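Local coordinates for protein probable dipeptidase (Pseudomonas aeruginosa, PDB 3B40) that probably acts as a metal-dependent dipeptidase of the membrane dipeptidase (peptidase M19) family, built on a TIM-barrel fold, at residues 199-213 / 222-235. The protein carries 11 engineered substitutions. Numbering follows the deposited sequence.
Sequences VERLNDLGVIIDVSQ and VAALSRAPIVASHS
Asp210 reaches from one of two adjacent parallel strands to Ser233, at a corner in the other. With CG anti to the backbone N (chi1 178°), the Asp210 carboxylate is carried across to the neighbouring strand, where OD2 accepts a very short bond from the Ser233 hydroxyl and OD1 accepts from Ser233 N at 2.9 Å. The amide of Ser212 reaches OD1 from the opposite face of the carboxylate, closing an Asx turn. Ser212 OG then accepts from His234 N at 2.9 Å and shares a hydrogen bond with Ser235 OG. Beyond it, Gln213 NE2 donates almost straight to His234 NE2 (3.1 Å), tilted 32° from the ring plane, while Gln213 OE1 is held by Arg176. His234 ND1 in turn donates to Ser233 OG, tying the ring back to the serine bound by Asp210.

Earlier along the strands the pairing is by backbone: Val231 N bonds to Ile209 O and Val211 N to Val231 O. On the Asp210 side, Ile208 CG2 touches Val231 CG2; towards helix 216-225, Ile209 CG2 meets Val222 CG1 tip to tip at 3.6 Å, and Val211 CG1 packs on Ile230 CD1. Water 3 bridges Ile209 N and Pro229 O.

At the far end, Asn203 holds the turn after that helix, OD1 accepting from Arg227 N at 2.8 Å and ND2 donating to Ser226 OG. Arg227 lays one guanidinium face over Asn203 CB and grips Asp204 OD1 end-on with NH1 and NH2, the latter at 2.8 Å; Glu200 adds a weaker salt bridge.

The contact thus joins strands 208-210 and 230-235 of a beta-alpha-beta unit in the TIM barrel, with helix 193-205 against helix 216-225; strands 160-162 and 261-265 flank the pair, and helix 389-409 packs on Ile208.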
loop_
_atom_site.group_PDB
_atom_site.type_symbol
_atom_site.label_atom_id
_atom_site.label_comp_id
_atom_site.label_asym_id
_atom_site.label_seq_id
_atom_site.Cartn_x
_atom_site.Cartn_y
_atom_site.Cartn_z
ATOM N N VAL A 199 9.067 -16.311 5.928
ATOM C CA VAL A 199 7.682 -16.729 5.749
ATOM C C VAL A 199 7.201 -17.676 6.882
ATOM O O VAL A 199 6.104 -17.510 7.437
ATOM C CB VAL A 199 7.472 -17.442 4.399
ATOM C CG1 VAL A 199 6.063 -18.070 4.345
ATOM C CG2 VAL A 199 7.711 -16.463 3.205
ATOM N N GLU A 200 8.017 -18.682 7.176
ATOM C CA GLU A 200 7.780 -19.558 8.327
ATOM C C GLU A 200 7.705 -18.750 9.644
ATOM O O GLU A 200 6.797 -18.959 10.472
ATOM C CB GLU A 200 8.855 -20.665 8.400
ATOM C CG GLU A 200 8.647 -21.698 9.566
ATOM C CD GLU A 200 7.370 -22.528 9.469
ATOM O OE1 GLU A 200 6.913 -23.049 10.515
ATOM O OE2 GLU A 200 6.824 -22.707 8.361
ATOM N N ARG A 201 8.649 -17.831 9.853
ATOM C CA ARG A 201 8.668 -17.033 11.088
ATOM C C ARG A 201 7.423 -16.179 11.241
ATOM O O ARG A 201 6.868 -16.105 12.328
ATOM C CB ARG A 201 9.942 -16.177 11.208
ATOM C CG ARG A 201 10.087 -15.376 12.524
ATOM C CD ARG A 201 10.126 -16.249 13.777
ATOM N NE ARG A 201 11.153 -17.274 13.691
ATOM C CZ ARG A 201 12.443 -17.073 13.933
ATOM N NH1 ARG A 201 12.887 -15.857 14.292
ATOM N NH2 ARG A 201 13.291 -18.102 13.796
ATOM N N LEU A 202 6.966 -15.575 10.142
ATOM C CA LEU A 202 5.742 -14.746 10.155
ATOM C C LEU A 202 4.494 -15.585 10.440
ATOM O O LEU A 202 3.579 -15.162 11.186
ATOM C CB LEU A 202 5.594 -14.013 8.802
ATOM C CG LEU A 202 6.657 -12.901 8.658
ATOM C CD1 LEU A 202 6.745 -12.354 7.253
ATOM C CD2 LEU A 202 6.471 -11.753 9.667
ATOM N N ASN A 203 4.438 -16.767 9.820
ATOM C CA ASN A 203 3.334 -17.691 10.105
ATOM C C ASN A 203 3.292 -18.001 11.609
ATOM O O ASN A 203 2.202 -17.943 12.224
ATOM C CB ASN A 203 3.486 -19.013 9.332
ATOM C CG ASN A 203 3.043 -18.941 7.871
ATOM O OD1 ASN A 203 3.258 -19.907 7.144
ATOM N ND2 ASN A 203 2.450 -17.818 7.426
ATOM N N ASP A 204 4.460 -18.339 12.190
ATOM C CA ASP A 204 4.594 -18.693 13.610
ATOM C C ASP A 204 4.184 -17.542 14.518
ATOM O O ASP A 204 3.546 -17.750 15.540
ATOM C CB ASP A 204 6.052 -19.076 13.983
ATOM C CG ASP A 204 6.485 -20.407 13.393
ATOM O OD1 ASP A 204 5.596 -21.172 12.972
ATOM O OD2 ASP A 204 7.722 -20.674 13.289
ATOM N N LEU A 205 4.618 -16.336 14.167
ATOM C CA LEU A 205 4.275 -15.138 14.903
ATOM C C LEU A 205 2.812 -14.686 14.774
ATOM O O LEU A 205 2.368 -13.844 15.541
ATOM C CB LEU A 205 5.214 -14.001 14.483
ATOM C CG LEU A 205 6.636 -14.091 15.014
ATOM C CD1 LEU A 205 7.495 -13.024 14.383
ATOM C CD2 LEU A 205 6.673 -13.992 16.559
ATOM N N GLY A 206 2.065 -15.237 13.819
ATOM C CA GLY A 206 0.691 -14.759 13.580
ATOM C C GLY A 206 0.646 -13.348 12.994
ATOM O O GLY A 206 -0.223 -12.536 13.349
ATOM N N VAL A 207 1.556 -13.070 12.065
ATOM C CA VAL A 207 1.656 -11.767 11.392
ATOM C C VAL A 207 1.216 -11.966 9.960
ATOM O O VAL A 207 1.642 -12.939 9.321
ATOM C CB VAL A 207 3.107 -11.208 11.438
ATOM C CG1 VAL A 207 3.275 -9.977 10.499
ATOM C CG2 VAL A 207 3.450 -10.840 12.833
ATOM N N ILE A 208 0.335 -11.082 9.476
ATOM C CA ILE A 208 -0.190 -11.197 8.126
ATOM C C ILE A 208 0.954 -10.923 7.155
ATOM O O ILE A 208 1.627 -9.889 7.271
ATOM C CB ILE A 208 -1.332 -10.173 7.832
ATOM C CG1 ILE A 208 -2.523 -10.340 8.791
ATOM C CG2 ILE A 208 -1.829 -10.327 6.375
ATOM C CD1 ILE A 208 -3.403 -9.078 8.905
ATOM N N ILE A 209 1.179 -11.840 6.223
ATOM C CA ILE A 209 2.115 -11.570 5.116
ATOM C C ILE A 209 1.463 -10.758 3.998
ATOM O O ILE A 209 0.403 -11.143 3.473
ATOM C CB ILE A 209 2.729 -12.869 4.525
ATOM C CG1 ILE A 209 3.501 -13.649 5.606
ATOM C CG2 ILE A 209 3.642 -12.500 3.281
ATOM C CD1 ILE A 209 3.734 -15.125 5.274
ATOM N N ASP A 210 2.109 -9.649 3.636
ATOM C CA ASP A 210 1.622 -8.701 2.616
ATOM C C ASP A 210 2.480 -8.818 1.345
ATOM O O ASP A 210 3.700 -8.642 1.401
ATOM C CB ASP A 210 1.668 -7.283 3.195
ATOM C CG ASP A 210 1.236 -6.201 2.205
ATOM O OD1 ASP A 210 0.718 -6.506 1.102
ATOM O OD2 ASP A 210 1.435 -5.016 2.560
ATOM N N VAL A 211 1.844 -9.160 0.219
ATOM C CA VAL A 211 2.568 -9.378 -1.004
ATOM C C VAL A 211 2.565 -8.189 -1.980
ATOM O O VAL A 211 3.195 -8.276 -3.018
ATOM C CB VAL A 211 2.111 -10.685 -1.742
ATOM C CG1 VAL A 211 2.241 -11.892 -0.797
ATOM C CG2 VAL A 211 0.692 -10.531 -2.254
ATOM N N SER A 212 1.886 -7.090 -1.652
ATOM C CA SER A 212 1.927 -5.909 -2.535
ATOM C C SER A 212 3.383 -5.439 -2.626
ATOM O O SER A 212 4.051 -5.415 -1.602
ATOM C CB SER A 212 1.033 -4.779 -2.004
ATOM O OG SER A 212 -0.337 -5.069 -2.248
ATOM N N GLN A 213 3.852 -5.119 -3.847
ATOM C CA GLN A 213 5.210 -4.590 -4.141
ATOM C C GLN A 213 6.260 -5.679 -4.483
ATOM O O GLN A 213 7.300 -5.390 -5.077
ATOM C CB GLN A 213 5.743 -3.672 -3.026
ATOM C CG GLN A 213 4.839 -2.453 -2.579
ATOM C CD GLN A 213 5.189 -1.117 -3.189
ATOM O OE1 GLN A 213 6.129 -1.004 -3.981
ATOM N NE2 GLN A 213 4.421 -0.051 -2.807
ATOM N N VAL A 222 5.931 -17.109 -1.622
ATOM C CA VAL A 222 5.184 -16.849 -0.388
ATOM C C VAL A 222 3.951 -17.769 -0.382
ATOM O O VAL A 222 3.705 -18.435 0.611
ATOM C CB VAL A 222 4.734 -15.363 -0.225
ATOM C CG1 VAL A 222 3.707 -15.211 0.933
ATOM C CG2 VAL A 222 5.898 -14.475 0.029
ATOM N N ALA A 223 3.211 -17.813 -1.499
ATOM C CA ALA A 223 2.001 -18.653 -1.578
ATOM C C ALA A 223 2.291 -20.155 -1.299
ATOM O O ALA A 223 1.611 -20.771 -0.482
ATOM C CB ALA A 223 1.301 -18.446 -2.910
ATOM N N ALA A 224 3.331 -20.706 -1.927
ATOM C CA ALA A 224 3.728 -22.109 -1.729
ATOM C C ALA A 224 4.184 -22.394 -0.291
ATOM O O ALA A 224 4.050 -23.506 0.190
ATOM C CB ALA A 224 4.823 -22.506 -2.735
ATOM N N LEU A 225 4.697 -21.380 0.394
ATOM C CA LEU A 225 5.301 -21.565 1.688
ATOM C C LEU A 225 4.392 -21.180 2.860
ATOM O O LEU A 225 4.578 -21.704 3.968
ATOM C CB LEU A 225 6.620 -20.786 1.748
ATOM C CG LEU A 225 7.771 -21.316 0.898
ATOM C CD1 LEU A 225 8.940 -20.332 0.955
ATOM C CD2 LEU A 225 8.200 -22.680 1.368
ATOM N N SER A 226 3.406 -20.295 2.633
ATOM C CA SER A 226 2.553 -19.842 3.756
ATOM C C SER A 226 1.467 -20.848 4.188
ATOM O O SER A 226 0.736 -21.359 3.364
ATOM C CB SER A 226 1.907 -18.502 3.432
ATOM O OG SER A 226 1.142 -18.038 4.544
ATOM N N ARG A 227 1.353 -21.118 5.488
ATOM C CA ARG A 227 0.222 -21.927 5.971
ATOM C C ARG A 227 -1.019 -21.079 6.342
ATOM O O ARG A 227 -2.040 -21.619 6.804
ATOM C CB ARG A 227 0.642 -22.805 7.140
ATOM C CG ARG A 227 0.983 -22.047 8.400
ATOM C CD ARG A 227 1.294 -23.003 9.572
ATOM N NE ARG A 227 1.510 -22.259 10.820
ATOM C CZ ARG A 227 2.713 -22.024 11.352
ATOM N NH1 ARG A 227 3.802 -22.489 10.753
ATOM N NH2 ARG A 227 2.819 -21.344 12.499
ATOM N N ALA A 228 -0.934 -19.773 6.113
ATOM C CA ALA A 228 -1.945 -18.818 6.586
ATOM C C ALA A 228 -2.342 -17.866 5.466
ATOM O O ALA A 228 -1.550 -17.703 4.522
ATOM C CB ALA A 228 -1.399 -18.019 7.779
ATOM N N PRO A 229 -3.573 -17.281 5.533
ATOM C CA PRO A 229 -3.986 -16.259 4.547
ATOM C C PRO A 229 -2.940 -15.184 4.299
ATOM O O PRO A 229 -2.241 -14.752 5.222
ATOM C CB PRO A 229 -5.271 -15.671 5.153
ATOM C CG PRO A 229 -5.871 -16.931 5.920
ATOM C CD PRO A 229 -4.658 -17.584 6.498
ATOM N N ILE A 230 -2.804 -14.811 3.028
ATOM C CA ILE A 230 -1.926 -13.719 2.648
ATOM C C ILE A 230 -2.767 -12.593 2.054
ATOM O O ILE A 230 -3.924 -12.811 1.642
ATOM C CB ILE A 230 -0.765 -14.183 1.696
ATOM C CG1 ILE A 230 -1.269 -14.645 0.328
ATOM C CG2 ILE A 230 0.095 -15.355 2.398
ATOM C CD1 ILE A 230 -0.119 -14.856 -0.719
ATOM N N VAL A 231 -2.193 -11.401 2.020
ATOM C CA VAL A 231 -2.926 -10.218 1.624
ATOM C C VAL A 231 -2.080 -9.404 0.647
ATOM O O VAL A 231 -0.849 -9.445 0.689
ATOM C CB VAL A 231 -3.319 -9.394 2.926
ATOM C CG1 VAL A 231 -3.725 -7.981 2.615
ATOM C CG2 VAL A 231 -4.460 -10.169 3.727
ATOM N N ALA A 232 -2.729 -8.700 -0.265
ATOM C CA ALA A 232 -2.075 -7.652 -1.000
ATOM C C ALA A 232 -2.695 -6.339 -0.472
ATOM O O ALA A 232 -3.835 -6.027 -0.820
ATOM C CB ALA A 232 -2.333 -7.815 -2.506
ATOM N N SER A 233 -1.942 -5.596 0.343
ATOM C CA SER A 233 -2.489 -4.468 1.094
ATOM C C SER A 233 -2.780 -3.229 0.202
ATOM O O SER A 233 -3.582 -2.375 0.573
ATOM C CB SER A 233 -1.540 -4.100 2.240
ATOM O OG SER A 233 -0.357 -3.517 1.701
ATOM N N HIS A 234 -2.139 -3.155 -0.974
ATOM C CA HIS A 234 -2.408 -2.087 -1.941
ATOM C C HIS A 234 -1.945 -2.517 -3.316
ATOM O O HIS A 234 -0.758 -2.299 -3.669
ATOM C CB HIS A 234 -1.749 -0.745 -1.528
ATOM C CG HIS A 234 -0.263 -0.815 -1.261
ATOM N ND1 HIS A 234 0.319 -1.798 -0.492
ATOM C CD2 HIS A 234 0.746 0.026 -1.608
ATOM C CE1 HIS A 234 1.621 -1.575 -0.390
ATOM N NE2 HIS A 234 1.905 -0.466 -1.045
ATOM N N SER A 235 -2.855 -3.142 -4.067
ATOM C CA SER A 235 -2.574 -3.616 -5.444
ATOM C C SER A 235 -3.788 -3.386 -6.363
ATOM O O SER A 235 -4.904 -3.292 -5.867
ATOM C CB SER A 235 -2.211 -5.110 -5.421
ATOM O OG SER A 235 -0.893 -5.323 -4.910
HETATM O O HOH W 1 4.369 -22.349 7.959
HETATM O O HOH W 2 7.041 -22.200 5.495
HETATM O O HOH W 3 0.227 -14.501 6.261
#